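Local coordinates for signal recognition particle 19 kDa protein (Pyrococcus furiosus, PDB 3DLV) that probably binds 7S RNA directly and mediates docking of the SRP54 subunit in the archaeal signal recognition particle, which targets nascent membrane proteins, at residues A[22-27]-A[84-89]; A[10-15]-A[30-35]. All coordinates share one frame; numbering follows the deposited sequence.

Interaction 1. Residues A[22-27]-A[84-89]; sequences IVPRSI and SLKLIA
In the SRP19 fold the long loop between strand 3-6 and helix 34-43 packs against helix 81-100, and Val23 meets Leu85 and Ile27 meets Ala89 where they touch. The contact is a loop-on-helix apolar packing. Residues 22-27 supply Ile22, Val23, Pro24 and Ile27. The helix answers with Leu85, Lys86 and Ala89, one turn of its surface.

Val23 and Leu85 are both buried. With CG1 of Val23 anti to the backbone N (chi1 176°), Val23 CG2 is left beside that N and is the methyl that meets Leu85 CB, at 3.6 Å. Leu85 CD1 reaches on to Ile22, whose side chain crosses it at about a right angle, with Ile22 CD1 4.1 Å from Leu85 CD1.

Lys86 is fully extended beyond CG. Its aliphatic chain runs past Ile27 and then crosses the Pro24 ring, so that Lys86 CE is 3.7 Å from Pro24 CD. Shortening Lys86 to an alanine removes CD and CE, and would probably leave CD and CG of Pro24 and the CD1 methyl of Ile27 without their apolar partner on the helix.

Ile27 reaches from Lys86 to Ala89. Its carbonyl O accepts a hydrogen bond from Arg93, further along the same helix. Ile27 CG2 faces the helix, 3.9 Å from both Lys86 O and Ala89 CB.

Interaction 2. Residues A[10-15]-A[30-35]; sequences ELDSRL and ESPRVE
Asp12 and Ser31 are joined by the one hydrogen bond between residues 10-15 and 30-35. Ser31 N donates to Asp12 OD1 over 3.1 Å, at an N-H...O angle of 150°. Arg14 N also donates to Asp12 OD1, at 3.0 Å, which makes an Asx turn. The two donors come from opposite faces of the carboxylate plane, so OD1 is gripped from both. The other oxygen is held by charge: Arg14 NH1 forms a salt bridge with Asp12 OD2 at 2.7 Å. The bends at chi2 and chi3 fold the Arg14 chain back to reach it. Ser31 OG lies over one face of the Arg14 guanidinium, a close polar approach but not a hydrogen bond.

Packing completes the contact. Arg14 CD rests on Glu30 CG at 3.4 Å, the two chains crossing at about a right angle. Pro32 CD packs against the buried Asp12 carboxylate, 3.4 Å from Asp12 CG. Leu11 CG meets Pro32 CG at 4.0 Å.

Pro32 and the N-cap Arg33 lead into helix 34-43, where Val34 packs on strand 47-55. Leu11 leans on Leu85, Ile88 and Ala89 of helix 81-100, and Arg96 of that helix donates a hydrogen bond to Glu30 O.

How the interactions relate
Interactions 1 and 2 pin different parts of the same long loop, and they lie about 10 Å apart, centre to centre. Their segments alternate along the chain: 10-15, 22-27, 30-35, then 84-89. They meet directly at Glu10, whose carbonyl O probably accepts hydrogen bonds from Ile22 N at 2.8 Å and Val23 N at 3.1 Å. Apolar packing adds to this. Leu11 CB is 3.8 Å from Val23 CG2, and Leu11 CD1 is 4.0 Å from Ile88 CG2. Leu11 thus touches both segments of interaction 1 and brings interaction 2 against helix 81-100. Both contacts are structural packing within the one protein chain of the assembly.

Interaction 1. Residues A[22-27]-A[84-89]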
loop_
_atom_site.group_PDB
_atom_site.type_symbol
_atom_site.label_atom_id
_atom_site.label_comp_id
_atom_site.label_asym_id
_atom_site.label_seq_id
_atom_site.Cartn_x
_atom_site.Cartn_y
_atom_site.Cartn_z
ATOM N N ILE A 22 -2.783 7.408 -6.555
ATOM C CA ILE A 22 -4.231 7.542 -6.678
ATOM C C ILE A 22 -4.829 8.167 -5.415
ATOM O O ILE A 22 -5.758 8.969 -5.484
ATOM C CB ILE A 22 -4.889 6.156 -6.847
ATOM C CG1 ILE A 22 -4.526 5.536 -8.193
ATOM C CG2 ILE A 22 -6.399 6.248 -6.681
ATOM C CD1 ILE A 22 -5.153 4.162 -8.403
ATOM N N VAL A 23 -4.286 7.783 -4.263
ATOM C CA VAL A 23 -4.820 8.178 -2.959
ATOM C C VAL A 23 -4.484 9.637 -2.641
ATOM O O VAL A 23 -3.379 10.098 -2.926
ATOM C CB VAL A 23 -4.267 7.255 -1.850
ATOM C CG1 VAL A 23 -4.730 7.703 -0.483
ATOM C CG2 VAL A 23 -4.683 5.814 -2.108
ATOM N N PRO A 24 -5.447 10.378 -2.061
ATOM C CA PRO A 24 -5.204 11.786 -1.716
ATOM C C PRO A 24 -3.916 11.955 -0.918
ATOM O O PRO A 24 -3.605 11.113 -0.086
ATOM C CB PRO A 24 -6.413 12.139 -0.844
ATOM C CG PRO A 24 -7.500 11.250 -1.348
ATOM C CD PRO A 24 -6.826 9.960 -1.748
ATOM N N ARG A 25 -3.191 13.044 -1.153
ATOM C CA ARG A 25 -1.873 13.240 -0.553
ATOM C C ARG A 25 -1.835 13.059 0.967
ATOM O O ARG A 25 -0.900 12.465 1.502
ATOM C CB ARG A 25 -1.313 14.616 -0.936
ATOM C CG ARG A 25 -2.132 15.785 -0.410
ATOM C CD ARG A 25 -1.533 17.119 -0.826
ATOM N NE ARG A 25 -1.676 17.358 -2.259
ATOM C CZ ARG A 25 -2.587 18.162 -2.797
ATOM N NH1 ARG A 25 -3.441 18.818 -2.020
ATOM N NH2 ARG A 25 -2.643 18.316 -4.112
ATOM N N SER A 26 -2.854 13.559 1.656
ATOM C CA SER A 26 -2.854 13.555 3.112
ATOM C C SER A 26 -3.129 12.173 3.698
ATOM O O SER A 26 -2.834 11.924 4.866
ATOM C CB SER A 26 -3.868 14.567 3.647
ATOM O OG SER A 26 -5.177 14.267 3.193
ATOM N N ILE A 27 -3.691 11.282 2.886
ATOM C CA ILE A 27 -4.016 9.928 3.332
ATOM C C ILE A 27 -2.880 8.964 2.988
ATOM O O ILE A 27 -2.591 8.033 3.734
ATOM C CB ILE A 27 -5.342 9.444 2.704
ATOM C CG1 ILE A 27 -6.498 10.349 3.147
ATOM C CG2 ILE A 27 -5.624 7.992 3.066
ATOM C CD1 ILE A 27 -7.760 10.133 2.349
ATOM N N SER A 84 -10.947 1.078 -0.737
ATOM C CA SER A 84 -10.047 0.057 -0.214
ATOM C C SER A 84 -8.630 0.605 -0.029
ATOM O O SER A 84 -7.980 0.332 0.980
ATOM C CB SER A 84 -10.038 -1.160 -1.142
ATOM O OG SER A 84 -11.319 -1.771 -1.155
ATOM N N LEU A 85 -8.153 1.356 -1.016
ATOM C CA LEU A 85 -6.814 1.944 -0.969
ATOM C C LEU A 85 -6.672 2.932 0.176
ATOM O O LEU A 85 -5.644 2.978 0.841
ATOM C CB LEU A 85 -6.488 2.662 -2.278
ATOM C CG LEU A 85 -6.239 1.785 -3.503
ATOM C CD1 LEU A 85 -5.971 2.653 -4.727
ATOM C CD2 LEU A 85 -5.086 0.853 -3.235
ATOM N N LYS A 86 -7.703 3.737 0.386
ATOM C CA LYS A 86 -7.706 4.685 1.498
ATOM C C LYS A 86 -7.647 3.984 2.845
ATOM O O LYS A 86 -6.914 4.416 3.730
ATOM C CB LYS A 86 -8.920 5.619 1.427
ATOM C CG LYS A 86 -8.910 6.490 0.172
ATOM C CD LYS A 86 -10.084 7.460 0.111
ATOM C CE LYS A 86 -10.070 8.252 -1.196
ATOM N NZ LYS A 86 -11.170 9.251 -1.251
ATOM N N LEU A 87 -8.410 2.902 2.999
ATOM C CA LEU A 87 -8.395 2.128 4.246
ATOM C C LEU A 87 -7.041 1.466 4.477
ATOM O O LEU A 87 -6.548 1.417 5.604
ATOM C CB LEU A 87 -9.485 1.061 4.239
ATOM C CG LEU A 87 -10.921 1.580 4.155
ATOM C CD1 LEU A 87 -11.886 0.436 3.846
ATOM C CD2 LEU A 87 -11.303 2.290 5.447
ATOM N N ILE A 88 -6.450 0.953 3.401
ATOM C CA ILE A 88 -5.140 0.327 3.475
ATOM C C ILE A 88 -4.080 1.343 3.929
ATOM O O ILE A 88 -3.305 1.083 4.851
ATOM C CB ILE A 88 -4.757 -0.301 2.111
ATOM C CG1 ILE A 88 -5.606 -1.549 1.852
ATOM C CG2 ILE A 88 -3.276 -0.647 2.074
ATOM C CD1 ILE A 88 -5.389 -2.191 0.488
ATOM N N ALA A 89 -4.072 2.509 3.294
ATOM C CA ALA A 89 -3.170 3.596 3.681
ATOM C C ALA A 89 -3.307 4.008 5.155
ATOM O O ALA A 89 -2.308 4.217 5.850
ATOM C CB ALA A 89 -3.386 4.791 2.775
#

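Interaction 2. Residues A[10-15]-A[30-35]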
loop_
_atom_site.group_PDB
_atom_site.type_symbol
_atom_site.label_atom_id
_atom_site.label_comp_id
_atom_site.label_asym_id
_atom_site.label_seq_id
_atom_site.Cartn_x
_atom_site.Cartn_y
_atom_site.Cartn_z
ATOM N N GLU A 10 0.437 3.395 -5.956
ATOM C CA GLU A 10 -0.905 3.974 -5.883
ATOM C C GLU A 10 -1.205 4.702 -4.574
ATOM O O GLU A 10 -2.038 5.605 -4.544
ATOM C CB GLU A 10 -1.974 2.895 -6.134
ATOM C CG GLU A 10 -2.057 2.453 -7.587
ATOM C CD GLU A 10 -2.827 1.155 -7.776
ATOM O OE1 GLU A 10 -2.974 0.392 -6.799
ATOM O OE2 GLU A 10 -3.266 0.890 -8.919
ATOM N N LEU A 11 -0.540 4.316 -3.492
ATOM C CA LEU A 11 -0.808 4.957 -2.202
ATOM C C LEU A 11 0.454 5.548 -1.574
ATOM O O LEU A 11 0.540 5.707 -0.360
ATOM C CB LEU A 11 -1.506 3.992 -1.237
ATOM C CG LEU A 11 -0.840 2.662 -0.895
ATOM C CD1 LEU A 11 -1.107 2.296 0.563
ATOM C CD2 LEU A 11 -1.306 1.544 -1.820
ATOM N N ASP A 12 1.425 5.881 -2.417
ATOM C CA ASP A 12 2.719 6.363 -1.954
ATOM C C ASP A 12 2.769 7.891 -1.989
ATOM O O ASP A 12 2.709 8.507 -3.064
ATOM C CB ASP A 12 3.836 5.754 -2.809
ATOM C CG ASP A 12 5.231 6.069 -2.277
ATOM O OD1 ASP A 12 5.361 6.904 -1.353
ATOM O OD2 ASP A 12 6.203 5.473 -2.786
ATOM N N SER A 13 2.878 8.495 -0.805
ATOM C CA SER A 13 2.795 9.946 -0.659
ATOM C C SER A 13 4.011 10.664 -1.227
ATOM O O SER A 13 3.985 11.881 -1.406
ATOM C CB SER A 13 2.605 10.333 0.814
ATOM O OG SER A 13 3.664 9.831 1.608
ATOM N N ARG A 14 5.067 9.911 -1.518
ATOM C CA ARG A 14 6.264 10.488 -2.107
ATOM C C ARG A 14 6.044 10.827 -3.570
ATOM O O ARG A 14 6.794 11.615 -4.137
ATOM C CB ARG A 14 7.438 9.518 -2.019
ATOM C CG ARG A 14 7.748 9.021 -0.627
ATOM C CD ARG A 14 8.315 7.619 -0.707
ATOM N NE ARG A 14 9.349 7.513 -1.728
ATOM C CZ ARG A 14 9.583 6.417 -2.443
ATOM N NH1 ARG A 14 8.843 5.333 -2.260
ATOM N NH2 ARG A 14 10.549 6.410 -3.353
ATOM N N LEU A 15 5.027 10.219 -4.180
ATOM C CA LEU A 15 4.826 10.326 -5.622
ATOM C C LEU A 15 3.779 11.339 -6.030
ATOM O O LEU A 15 2.874 11.663 -5.266
ATOM C CB LEU A 15 4.431 8.965 -6.204
ATOM C CG LEU A 15 5.448 7.847 -5.995
ATOM C CD1 LEU A 15 4.952 6.549 -6.631
ATOM C CD2 LEU A 15 6.800 8.254 -6.556
ATOM N N GLU A 30 4.321 7.284 3.115
ATOM C CA GLU A 30 5.628 7.251 2.471
ATOM C C GLU A 30 6.163 5.827 2.310
ATOM O O GLU A 30 6.218 5.063 3.274
ATOM C CB GLU A 30 6.630 8.092 3.262
ATOM C CG GLU A 30 8.039 8.025 2.702
ATOM C CD GLU A 30 9.014 8.903 3.451
ATOM O OE1 GLU A 30 8.597 9.560 4.428
ATOM O OE2 GLU A 30 10.200 8.930 3.061
ATOM N N SER A 31 6.567 5.491 1.088
ATOM C CA SER A 31 7.161 4.188 0.761
ATOM C C SER A 31 6.407 2.983 1.322
ATOM O O SER A 31 6.949 2.244 2.143
ATOM C CB SER A 31 8.625 4.121 1.224
ATOM O OG SER A 31 9.444 5.025 0.504
ATOM N N PRO A 32 5.162 2.763 0.870
ATOM C CA PRO A 32 4.424 1.583 1.342
ATOM C C PRO A 32 5.104 0.305 0.854
ATOM O O PRO A 32 5.349 0.163 -0.344
ATOM C CB PRO A 32 3.046 1.718 0.674
ATOM C CG PRO A 32 3.034 3.061 -0.018
ATOM C CD PRO A 32 4.446 3.503 -0.183
ATOM N N ARG A 33 5.404 -0.615 1.764
ATOM C CA ARG A 33 6.031 -1.874 1.370
ATOM C C ARG A 33 4.973 -2.925 1.060
ATOM O O ARG A 33 3.880 -2.889 1.615
ATOM C CB ARG A 33 6.943 -2.383 2.484
ATOM C CG ARG A 33 8.173 -1.531 2.746
ATOM C CD ARG A 33 8.644 -1.757 4.167
ATOM N NE ARG A 33 8.307 -3.107 4.610
ATOM C CZ ARG A 33 8.172 -3.471 5.879
ATOM N NH1 ARG A 33 8.348 -2.582 6.848
ATOM N NH2 ARG A 33 7.857 -4.724 6.179
ATOM N N VAL A 34 5.296 -3.864 0.176
ATOM C CA VAL A 34 4.357 -4.933 -0.152
ATOM C C VAL A 34 3.868 -5.666 1.094
ATOM O O VAL A 34 2.680 -5.939 1.238
ATOM C CB VAL A 34 4.975 -5.958 -1.118
ATOM C CG1 VAL A 34 4.072 -7.177 -1.225
ATOM C CG2 VAL A 34 5.205 -5.325 -2.481
ATOM N N GLU A 35 4.793 -5.981 1.998
ATOM C CA GLU A 35 4.451 -6.715 3.205
ATOM C C GLU A 35 3.516 -5.906 4.103
ATOM O O GLU A 35 2.671 -6.471 4.798
ATOM C CB GLU A 35 5.721 -7.096 3.971
#